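Local coordinates for small ribosomal subunit protein uS8 (Aquifex aeolicus, PDB 3RF2) that binds 16S ribosomal RNA very tightly, probably in its central domain, and probably helps coordinate assembly of the platform of the 30S subunit, at residues D9-I14 / I113-K118; L32-L37 / Q47-L52; Y97-D102 / K107-N112. All blocks are in the same frame, centred on the assembly; numbering follows the deposited sequence.

Contact 1. Residues D9-I14 / I113-K118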
loop_
_atom_site.group_PDB
_atom_site.type_symbol
_atom_site.label_atom_id
_atom_site.label_comp_id
_atom_site.label_asym_id
_atom_site.label_seq_id
_atom_site.Cartn_x
_atom_site.Cartn_y
_atom_site.Cartn_z
ATOM N N ASP A 9 -8.528 1.276 4.449
ATOM C CA ASP A 9 -8.568 2.723 4.253
ATOM C C ASP A 9 -7.355 3.227 3.444
ATOM O O ASP A 9 -7.443 4.215 2.715
ATOM C CB ASP A 9 -8.721 3.439 5.600
ATOM C CG ASP A 9 -10.032 3.073 6.313
ATOM O OD1 ASP A 9 -11.088 2.992 5.641
ATOM O OD2 ASP A 9 -10.004 2.853 7.544
ATOM N N MET A 10 -6.236 2.522 3.566
ATOM C CA MET A 10 -5.069 2.763 2.726
ATOM C C MET A 10 -5.365 2.475 1.250
ATOM O O MET A 10 -4.908 3.205 0.362
ATOM C CB MET A 10 -3.886 1.903 3.198
ATOM C CG MET A 10 -2.579 2.159 2.459
ATOM S SD MET A 10 -1.195 1.124 3.008
ATOM C CE MET A 10 -1.437 -0.357 2.016
ATOM N N PHE A 11 -6.109 1.402 0.982
ATOM C CA PHE A 11 -6.376 1.026 -0.403
ATOM C C PHE A 11 -7.171 2.141 -1.059
ATOM O O PHE A 11 -6.883 2.533 -2.194
ATOM C CB PHE A 11 -7.124 -0.299 -0.495
ATOM C CG PHE A 11 -6.288 -1.490 -0.138
ATOM C CD1 PHE A 11 -4.906 -1.396 -0.107
ATOM C CD2 PHE A 11 -6.887 -2.707 0.174
ATOM C CE1 PHE A 11 -4.123 -2.496 0.223
ATOM C CE2 PHE A 11 -6.119 -3.808 0.505
ATOM C CZ PHE A 11 -4.732 -3.700 0.534
ATOM N N SER A 12 -8.151 2.658 -0.321
ATOM C CA SER A 12 -8.984 3.779 -0.764
ATOM C C SER A 12 -8.173 5.027 -1.106
ATOM O O SER A 12 -8.281 5.556 -2.212
ATOM C CB SER A 12 -10.031 4.131 0.298
ATOM O OG SER A 12 -11.213 3.374 0.089
ATOM N N ALA A 13 -7.394 5.509 -0.141
ATOM C CA ALA A 13 -6.481 6.626 -0.377
ATOM C C ALA A 13 -5.647 6.410 -1.654
ATOM O O ALA A 13 -5.550 7.288 -2.523
ATOM C CB ALA A 13 -5.564 6.816 0.830
ATOM N N ILE A 14 -5.043 5.232 -1.762
ATOM C CA ILE A 14 -4.181 4.952 -2.891
ATOM C C ILE A 14 -4.981 5.143 -4.172
ATOM O O ILE A 14 -4.550 5.855 -5.085
ATOM C CB ILE A 14 -3.619 3.528 -2.821
ATOM C CG1 ILE A 14 -2.478 3.476 -1.806
ATOM C CG2 ILE A 14 -3.111 3.085 -4.178
ATOM C CD1 ILE A 14 -2.035 2.060 -1.476
ATOM N N ILE A 113 -7.465 -2.431 -6.532
ATOM C CA ILE A 113 -6.918 -3.057 -5.352
ATOM C C ILE A 113 -8.030 -3.128 -4.327
ATOM O O ILE A 113 -8.616 -2.117 -3.980
ATOM C CB ILE A 113 -5.686 -2.287 -4.828
ATOM C CG1 ILE A 113 -5.177 -2.894 -3.524
ATOM C CG2 ILE A 113 -5.980 -0.824 -4.645
ATOM C CD1 ILE A 113 -3.778 -2.442 -3.186
ATOM N N VAL A 114 -8.334 -4.334 -3.867
ATOM C CA VAL A 114 -9.530 -4.565 -3.075
ATOM C C VAL A 114 -9.234 -5.473 -1.894
ATOM O O VAL A 114 -8.557 -6.498 -2.034
ATOM C CB VAL A 114 -10.631 -5.222 -3.912
ATOM C CG1 VAL A 114 -10.997 -4.337 -5.088
ATOM C CG2 VAL A 114 -10.158 -6.549 -4.404
ATOM N N LYS A 115 -9.749 -5.085 -0.728
ATOM C CA LYS A 115 -9.591 -5.871 0.487
ATOM C C LYS A 115 -10.434 -7.149 0.366
ATOM O O LYS A 115 -11.556 -7.117 -0.103
ATOM C CB LYS A 115 -10.012 -5.042 1.703
ATOM C CG LYS A 115 -9.737 -5.708 3.058
ATOM C CD LYS A 115 -8.458 -5.179 3.691
ATOM C CE LYS A 115 -7.851 -6.168 4.658
ATOM N NZ LYS A 115 -8.674 -6.313 5.897
ATOM N N VAL A 116 -9.866 -8.265 0.798
ATOM C CA VAL A 116 -10.578 -9.531 0.803
ATOM C C VAL A 116 -11.015 -9.841 2.228
ATOM O O VAL A 116 -12.150 -9.576 2.608
ATOM C CB VAL A 116 -9.701 -10.667 0.262
ATOM C CG1 VAL A 116 -10.395 -12.001 0.423
ATOM C CG2 VAL A 116 -9.348 -10.413 -1.193
ATOM N N SER A 117 -10.101 -10.380 3.024
ATOM C CA SER A 117 -10.392 -10.668 4.419
ATOM C C SER A 117 -10.786 -9.398 5.163
ATOM O O SER A 117 -10.114 -8.376 5.059
ATOM C CB SER A 117 -9.184 -11.314 5.090
ATOM O OG SER A 117 -9.574 -12.071 6.216
ATOM N N LYS A 118 -11.884 -9.467 5.906
ATOM C CA LYS A 118 -12.343 -8.345 6.715
ATOM C C LYS A 118 -12.842 -8.823 8.073
ATOM O O LYS A 118 -12.742 -10.004 8.401
ATOM C CB LYS A 118 -13.457 -7.575 6.006
ATOM C CG LYS A 118 -13.340 -7.534 4.500
ATOM C CD LYS A 118 -14.690 -7.246 3.867
ATOM C CE LYS A 118 -14.564 -6.293 2.695
ATOM N NZ LYS A 118 -15.824 -5.543 2.463
#
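Phe11 and Ile113 bring their backbones closest, CA to CA 6.4 Å, where helix 9-14 runs nearly antiparallel to strand 113-115, with 161° between their directions. The contact sits at the junction of the two halves of the S8 fold: helix 6-19, which packs with the N-terminal three-stranded sheet and its second helix, here meets an edge of the C-terminal antiparallel sheet, in which strand 113-115 pairs with strand 161-167. The joint is mainly apolar, and one aromatic ring carries most of it.

Phe11 offers that ring as a flat platform. Ile113 crosses it at about a right angle and sets CG1 over the centre of one face, a CH-pi contact with CG1 3.8 Å from the ring centroid. CD1 continues over the same face, 3.4 Å from Phe11 CE1. The long, apolar CG1-CD1 arm is what suits isoleucine to this flat surface: with CG1 anti to the backbone N (chi1 176°), this arm, and not CG2, is laid on the ring.

Lys115 comes in differently, at the edge. Its backbone N lies near the ring plane, 3.8 Å from Phe11 CD2, and its aliphatic CD brushes Phe11 CE2 at 4.2 Å. From the C-terminal sheet, Ala165 of strand 161-167 also packs against Phe11.

A long flexible chain serves Lys115 well, because its methylenes can flank the aromatic ring while the ammonium at its end reaches Asp5 and Ser117 O. Bent at chi2 (99°) and again at chi4, the chain carries NZ away from the helix segment to a salt bridge with Asp5, and NZ also donates to the backbone Ser117 O at 2.7 Å.

Contact 2. Residues L32-L37 / Q47-L52. With SO4 (sulfate ion), chain B.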
loop_
_atom_site.group_PDB
_atom_site.type_symbol
_atom_site.label_atom_id
_atom_site.label_comp_id
_atom_site.label_asym_id
_atom_site.label_seq_id
_atom_site.Cartn_x
_atom_site.Cartn_y
_atom_site.Cartn_z
ATOM N N LEU A 32 2.217 -4.087 9.210
ATOM C CA LEU A 32 1.493 -4.840 8.200
ATOM C C LEU A 32 1.432 -4.054 6.888
ATOM O O LEU A 32 1.718 -4.596 5.830
ATOM C CB LEU A 32 0.078 -5.153 8.692
ATOM C CG LEU A 32 -0.744 -5.979 7.709
ATOM C CD1 LEU A 32 0.113 -7.101 7.169
ATOM C CD2 LEU A 32 -2.005 -6.542 8.389
ATOM N N LYS A 33 1.044 -2.787 6.970
ATOM C CA LYS A 33 0.995 -1.909 5.804
ATOM C C LYS A 33 2.346 -1.854 5.082
ATOM O O LYS A 33 2.426 -1.887 3.861
ATOM C CB LYS A 33 0.548 -0.499 6.217
ATOM C CG LYS A 33 -0.960 -0.301 6.167
ATOM C CD LYS A 33 -1.375 1.116 6.537
ATOM C CE LYS A 33 -2.197 1.129 7.833
ATOM N NZ LYS A 33 -2.400 2.507 8.352
ATOM N N GLU A 34 3.411 -1.777 5.861
ATOM C CA GLU A 34 4.748 -1.788 5.324
ATOM C C GLU A 34 5.074 -3.067 4.575
ATOM O O GLU A 34 5.704 -3.005 3.524
ATOM C CB GLU A 34 5.777 -1.557 6.435
ATOM C CG GLU A 34 5.657 -0.204 7.111
ATOM C CD GLU A 34 6.863 0.098 7.992
ATOM O OE1 GLU A 34 7.606 -0.854 8.337
ATOM O OE2 GLU A 34 7.075 1.288 8.315
ATOM N N ARG A 35 4.686 -4.225 5.111
ATOM C CA ARG A 35 4.961 -5.477 4.414
ATOM C C ARG A 35 4.138 -5.546 3.155
ATOM O O ARG A 35 4.556 -6.147 2.172
ATOM C CB ARG A 35 4.697 -6.704 5.280
ATOM C CG ARG A 35 5.861 -7.082 6.174
ATOM C CD ARG A 35 5.690 -8.476 6.749
ATOM N NE ARG A 35 6.648 -8.748 7.818
ATOM C CZ ARG A 35 6.497 -8.323 9.068
ATOM N NH1 ARG A 35 5.433 -7.604 9.392
ATOM N NH2 ARG A 35 7.412 -8.607 9.989
ATOM N N ILE A 36 2.960 -4.934 3.195
ATOM C CA ILE A 36 2.073 -4.921 2.029
ATOM C C ILE A 36 2.639 -4.038 0.913
ATOM O O ILE A 36 2.717 -4.455 -0.233
ATOM C CB ILE A 36 0.662 -4.447 2.396
ATOM C CG1 ILE A 36 -0.041 -5.507 3.255
ATOM C CG2 ILE A 36 -0.160 -4.191 1.133
ATOM C CD1 ILE A 36 -1.349 -5.022 3.824
ATOM N N LEU A 37 3.065 -2.836 1.285
ATOM C CA LEU A 37 3.687 -1.910 0.357
ATOM C C LEU A 37 4.940 -2.495 -0.239
ATOM O O LEU A 37 5.289 -2.186 -1.374
ATOM C CB LEU A 37 4.014 -0.607 1.051
ATOM C CG LEU A 37 2.808 0.226 1.439
ATOM C CD1 LEU A 37 3.236 1.441 2.274
ATOM C CD2 LEU A 37 2.179 0.664 0.179
ATOM N N GLN A 47 5.806 2.672 -7.297
ATOM C CA GLN A 47 7.184 3.006 -7.614
ATOM C C GLN A 47 8.113 2.808 -6.409
ATOM O O GLN A 47 9.226 2.297 -6.539
ATOM C CB GLN A 47 7.269 4.449 -8.128
ATOM C CG GLN A 47 8.666 4.897 -8.554
ATOM C CD GLN A 47 9.174 4.120 -9.764
ATOM O OE1 GLN A 47 8.412 3.825 -10.689
ATOM N NE2 GLN A 47 10.459 3.779 -9.757
ATOM N N ASP A 48 7.654 3.225 -5.235
ATOM C CA ASP A 48 8.474 3.136 -4.030
ATOM C C ASP A 48 7.627 3.631 -2.875
ATOM O O ASP A 48 6.500 4.099 -3.077
ATOM C CB ASP A 48 9.724 3.995 -4.172
ATOM C CG ASP A 48 10.936 3.449 -3.373
ATOM O OD1 ASP A 48 10.777 2.691 -2.382
ATOM O OD2 ASP A 48 12.074 3.804 -3.748
ATOM N N TRP A 49 8.157 3.494 -1.666
ATOM C CA TRP A 49 7.529 4.055 -0.487
ATOM C C TRP A 49 8.623 4.345 0.534
ATOM O O TRP A 49 9.613 3.614 0.617
ATOM C CB TRP A 49 6.503 3.093 0.098
ATOM C CG TRP A 49 7.105 1.858 0.684
ATOM C CD1 TRP A 49 7.396 0.707 0.028
ATOM C CD2 TRP A 49 7.483 1.646 2.054
ATOM N NE1 TRP A 49 7.940 -0.209 0.893
ATOM C CE2 TRP A 49 8.000 0.339 2.146
ATOM C CE3 TRP A 49 7.444 2.441 3.213
ATOM C CZ2 TRP A 49 8.472 -0.198 3.344
ATOM C CZ3 TRP A 49 7.909 1.905 4.409
ATOM C CH2 TRP A 49 8.421 0.599 4.464
ATOM N N GLU A 50 8.450 5.409 1.302
ATOM C CA GLU A 50 9.447 5.807 2.299
ATOM C C GLU A 50 8.848 5.898 3.707
ATOM O O GLU A 50 7.788 6.474 3.883
ATOM C CB GLU A 50 10.029 7.173 1.932
ATOM C CG GLU A 50 11.168 7.172 0.914
ATOM C CD GLU A 50 11.483 8.578 0.434
ATOM O OE1 GLU A 50 10.966 9.527 1.055
ATOM O OE2 GLU A 50 12.217 8.743 -0.569
ATOM N N ALA A 51 9.534 5.353 4.708
ATOM C CA ALA A 51 9.187 5.655 6.101
ATOM C C ALA A 51 9.704 7.040 6.481
ATOM O O ALA A 51 10.910 7.284 6.473
ATOM C CB ALA A 51 9.757 4.608 7.045
ATOM N N LEU A 52 8.791 7.948 6.809
ATOM C CA LEU A 52 9.169 9.311 7.161
ATOM C C LEU A 52 9.452 9.438 8.664
ATOM O O LEU A 52 8.631 9.953 9.421
ATOM C CB LEU A 52 8.087 10.304 6.711
ATOM C CG LEU A 52 7.870 10.418 5.196
ATOM C CD1 LEU A 52 6.764 11.405 4.848
ATOM C CD2 LEU A 52 9.157 10.817 4.521
HETATM S S SO4 B . -4.285 3.811 11.540
HETATM O O1 SO4 B . -4.448 3.303 10.179
HETATM O O2 SO4 B . -5.530 3.612 12.278
HETATM O O3 SO4 B . -3.998 5.242 11.486
HETATM O O4 SO4 B . -3.189 3.095 12.191
#
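Leu37 and Trp49 make the apolar half of this contact, in which helix 31-43 lies against edge strand 46-51 of the N-terminal three-stranded sheet. Leu37 supplies the apolar group for one face of the five-membered ring: its CB stands there, offset toward the rim and 3.9 Å from the centroid, a CH-pi contact. Trp49 has CG between its backbone N and carbonyl carbon (chi1 68°), which swings the indole toward the helix; its broad flat surface is long enough to lie along the turn from Glu34 to Leu37. Glu34 crosses the six-membered end at about a right angle, CD 3.9 Å from Trp49 CH2.

Most polar ends have partners outside the two segments. Glu34 OE2 is hydrogen-bonded to Tyr92 OH, and Trp49 NE1 weakly to Asp38. Lys33 NZ bonds to Pro28 O and to a sulfate probably taken up from the crystallisation liquor. Locally, Asp48 OD1 accepts the backbone N of Trp49 at 2.8 Å, beside a classic beta bulge in which Gln47 and Asp48 both face Tyr97.

Helix and strand therefore meet mainly through carbon and ring surfaces, with the Glu34 carboxylate against the indole yet keeping its hydrogen-bonding partner.

Contact 3. Residues Y97-D102 / K107-N112. With SO4 (sulfate ion), chain D.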
loop_
_atom_site.group_PDB
_atom_site.type_symbol
_atom_site.label_atom_id
_atom_site.label_comp_id
_atom_site.label_asym_id
_atom_site.label_seq_id
_atom_site.Cartn_x
_atom_site.Cartn_y
_atom_site.Cartn_z
ATOM N N TYR A 97 5.072 6.437 -3.312
ATOM C CA TYR A 97 5.274 6.957 -4.657
ATOM C C TYR A 97 4.531 6.106 -5.675
ATOM O O TYR A 97 4.780 4.904 -5.787
ATOM C CB TYR A 97 6.766 6.976 -5.005
ATOM C CG TYR A 97 7.586 7.950 -4.182
ATOM C CD1 TYR A 97 7.855 9.233 -4.647
ATOM C CD2 TYR A 97 8.100 7.583 -2.949
ATOM C CE1 TYR A 97 8.609 10.128 -3.896
ATOM C CE2 TYR A 97 8.851 8.461 -2.200
ATOM C CZ TYR A 97 9.101 9.731 -2.675
ATOM O OH TYR A 97 9.856 10.601 -1.921
ATOM N N LEU A 98 3.624 6.724 -6.422
ATOM C CA LEU A 98 2.756 5.969 -7.326
ATOM C C LEU A 98 3.412 5.746 -8.668
ATOM O O LEU A 98 4.234 6.545 -9.113
ATOM C CB LEU A 98 1.423 6.678 -7.517
ATOM C CG LEU A 98 0.611 6.918 -6.251
ATOM C CD1 LEU A 98 -0.479 7.938 -6.504
ATOM C CD2 LEU A 98 0.020 5.600 -5.734
ATOM N N LYS A 99 3.042 4.647 -9.312
ATOM C CA LYS A 99 3.618 4.280 -10.599
ATOM C C LYS A 99 2.568 4.379 -11.679
ATOM O O LYS A 99 1.556 3.686 -11.605
ATOM C CB LYS A 99 4.119 2.839 -10.590
ATOM C CG LYS A 99 4.759 2.428 -11.927
ATOM C CD LYS A 99 5.190 0.963 -11.940
ATOM C CE LYS A 99 6.490 0.749 -11.146
ATOM N NZ LYS A 99 7.615 1.576 -11.674
ATOM N N TYR A 100 2.825 5.229 -12.674
ATOM C CA TYR A 100 2.077 5.231 -13.930
ATOM C C TYR A 100 2.982 4.778 -15.071
ATOM O O TYR A 100 4.196 4.926 -14.990
ATOM C CB TYR A 100 1.546 6.622 -14.237
ATOM C CG TYR A 100 0.778 7.219 -13.093
ATOM C CD1 TYR A 100 -0.612 7.118 -13.044
ATOM C CD2 TYR A 100 1.440 7.875 -12.056
ATOM C CE1 TYR A 100 -1.325 7.651 -12.003
ATOM C CE2 TYR A 100 0.731 8.409 -10.990
ATOM C CZ TYR A 100 -0.650 8.298 -10.981
ATOM O OH TYR A 100 -1.356 8.832 -9.954
ATOM N N LEU A 101 2.389 4.239 -16.131
ATOM C CA LEU A 101 3.160 3.775 -17.275
ATOM C C LEU A 101 3.557 4.888 -18.239
ATOM O O LEU A 101 4.647 4.855 -18.812
ATOM C CB LEU A 101 2.415 2.664 -18.018
ATOM C CG LEU A 101 2.635 1.332 -17.292
ATOM C CD1 LEU A 101 1.530 1.022 -16.267
ATOM C CD2 LEU A 101 2.800 0.197 -18.278
ATOM N N ASP A 102 2.683 5.875 -18.406
ATOM C CA ASP A 102 2.906 6.916 -19.405
ATOM C C ASP A 102 3.261 8.233 -18.729
ATOM O O ASP A 102 2.851 8.461 -17.598
ATOM C CB ASP A 102 1.644 7.116 -20.223
ATOM C CG ASP A 102 0.471 7.532 -19.365
ATOM O OD1 ASP A 102 0.247 6.879 -18.325
ATOM O OD2 ASP A 102 -0.212 8.519 -19.710
ATOM N N LYS A 107 -2.302 6.145 -17.445
ATOM C CA LYS A 107 -2.293 4.697 -17.281
ATOM C C LYS A 107 -1.583 4.294 -15.969
ATOM O O LYS A 107 -0.346 4.239 -15.903
ATOM C CB LYS A 107 -1.617 4.028 -18.494
ATOM C CG LYS A 107 -2.366 4.228 -19.834
ATOM C CD LYS A 107 -1.516 3.874 -21.084
ATOM C CE LYS A 107 -0.969 2.442 -21.017
ATOM N NZ LYS A 107 -0.245 1.994 -22.247
ATOM N N SER A 108 -2.376 4.019 -14.938
ATOM C CA SER A 108 -1.878 3.574 -13.638
ATOM C C SER A 108 -1.381 2.128 -13.681
ATOM O O SER A 108 -1.948 1.284 -14.377
ATOM C CB SER A 108 -2.997 3.697 -12.598
ATOM O OG SER A 108 -2.676 3.043 -11.385
ATOM N N ALA A 109 -0.322 1.834 -12.937
ATOM C CA ALA A 109 0.111 0.448 -12.800
ATOM C C ALA A 109 -0.951 -0.365 -12.052
ATOM O O ALA A 109 -1.072 -1.570 -12.239
ATOM C CB ALA A 109 1.444 0.378 -12.073
ATOM N N ILE A 110 -1.716 0.302 -11.196
ATOM C CA ILE A 110 -2.772 -0.379 -10.471
ATOM C C ILE A 110 -4.120 -0.151 -11.125
ATOM O O ILE A 110 -4.602 0.975 -11.182
ATOM C CB ILE A 110 -2.860 0.062 -9.011
ATOM C CG1 ILE A 110 -1.587 -0.332 -8.278
ATOM C CG2 ILE A 110 -4.076 -0.603 -8.336
ATOM C CD1 ILE A 110 -1.514 0.225 -6.875
ATOM N N THR A 111 -4.719 -1.218 -11.636
ATOM C CA THR A 111 -6.063 -1.102 -12.179
ATOM C C THR A 111 -7.060 -1.096 -11.027
ATOM O O THR A 111 -7.989 -0.291 -11.008
ATOM C CB THR A 111 -6.384 -2.219 -13.157
ATOM O OG1 THR A 111 -5.544 -2.079 -14.315
ATOM C CG2 THR A 111 -7.868 -2.160 -13.568
ATOM N N ASN A 112 -6.839 -1.972 -10.047
ATOM C CA ASN A 112 -7.687 -2.001 -8.871
ATOM C C ASN A 112 -7.008 -2.720 -7.737
ATOM O O ASN A 112 -6.105 -3.527 -7.938
ATOM C CB ASN A 112 -9.032 -2.692 -9.184
ATOM C CG ASN A 112 -10.192 -2.140 -8.351
ATOM O OD1 ASN A 112 -10.000 -1.551 -7.283
ATOM N ND2 ASN A 112 -11.403 -2.334 -8.847
HETATM S S SO4 D . -14.432 -0.141 -7.709
HETATM O O1 SO4 D . -13.527 -1.151 -7.169
HETATM O O2 SO4 D . -15.441 0.190 -6.707
HETATM O O3 SO4 D . -15.054 -0.662 -8.926
HETATM O O4 SO4 D . -13.685 1.077 -7.991
#
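Tyr100 meets the other segment with its rim: Lys107 O lies near the ring plane at the edge, while Ser108 CA approaches obliquely, 3.8 Å from Tyr100 CD1. Tyr100 OH is hydrogen-bonded to Asp22 O. The second flat group, the Asp102 carboxylate, turns OD1 to the backbone N of Lys107 at 2.8 Å; this donor arrives on the syn side, 34° out of the carboxylate plane. Asp102 OD2 receives Arg106 N, giving a short acidic side chain two successive amides to hold at the turn. Its CG sits between the backbone N and the carbonyl carbon (chi1 60°), which turns the carboxylate toward those amides.

These segments form the neck of a hairpin-like loop joining strand 93-98 of the N-terminal sheet to strand 113-115 of the C-terminal one. Tyr100 and Ser108 are a non-hydrogen-bonded antiparallel pair, flanked by the bonds from Ala109 N to Lys99 O (3.0 Å) and from Leu101 N to Lys107 O (2.7 Å).

The small Ala109 allows close packing: Lys99 CD rests 3.8 Å from its CB before the lysine bends away to Gln47, and Leu101 CD1 touches the same methyl at 4.2 Å. Farther along, Asn112 ND2 donates to O1 of a sulfate probably taken up from the crystallisation liquor, at 3.0 Å.

Overall arrangement
From the N terminus the chain enters helix 6-19, whose residues 9-14 meet residues 113-118, closing contact 1, the widest of the three loops. Both other contacts fall within it, one after the other. Contact 2 closes first, folding helix 31-43 onto strand 46-51. The chain then passes through residues 59-93, a region not found in other S8 sequences, before contact 3 closes a short loop at the end of strand 93-98. Asp48 and Gln47 meet Tyr97 and Lys99, joining contacts 2 and 3 within one sheet. Met10 packs on Lys33, and Ile14 on Ile110, so helix 6-19 reaches both inner contacts while contact 1 ties it to the C-terminal sheet.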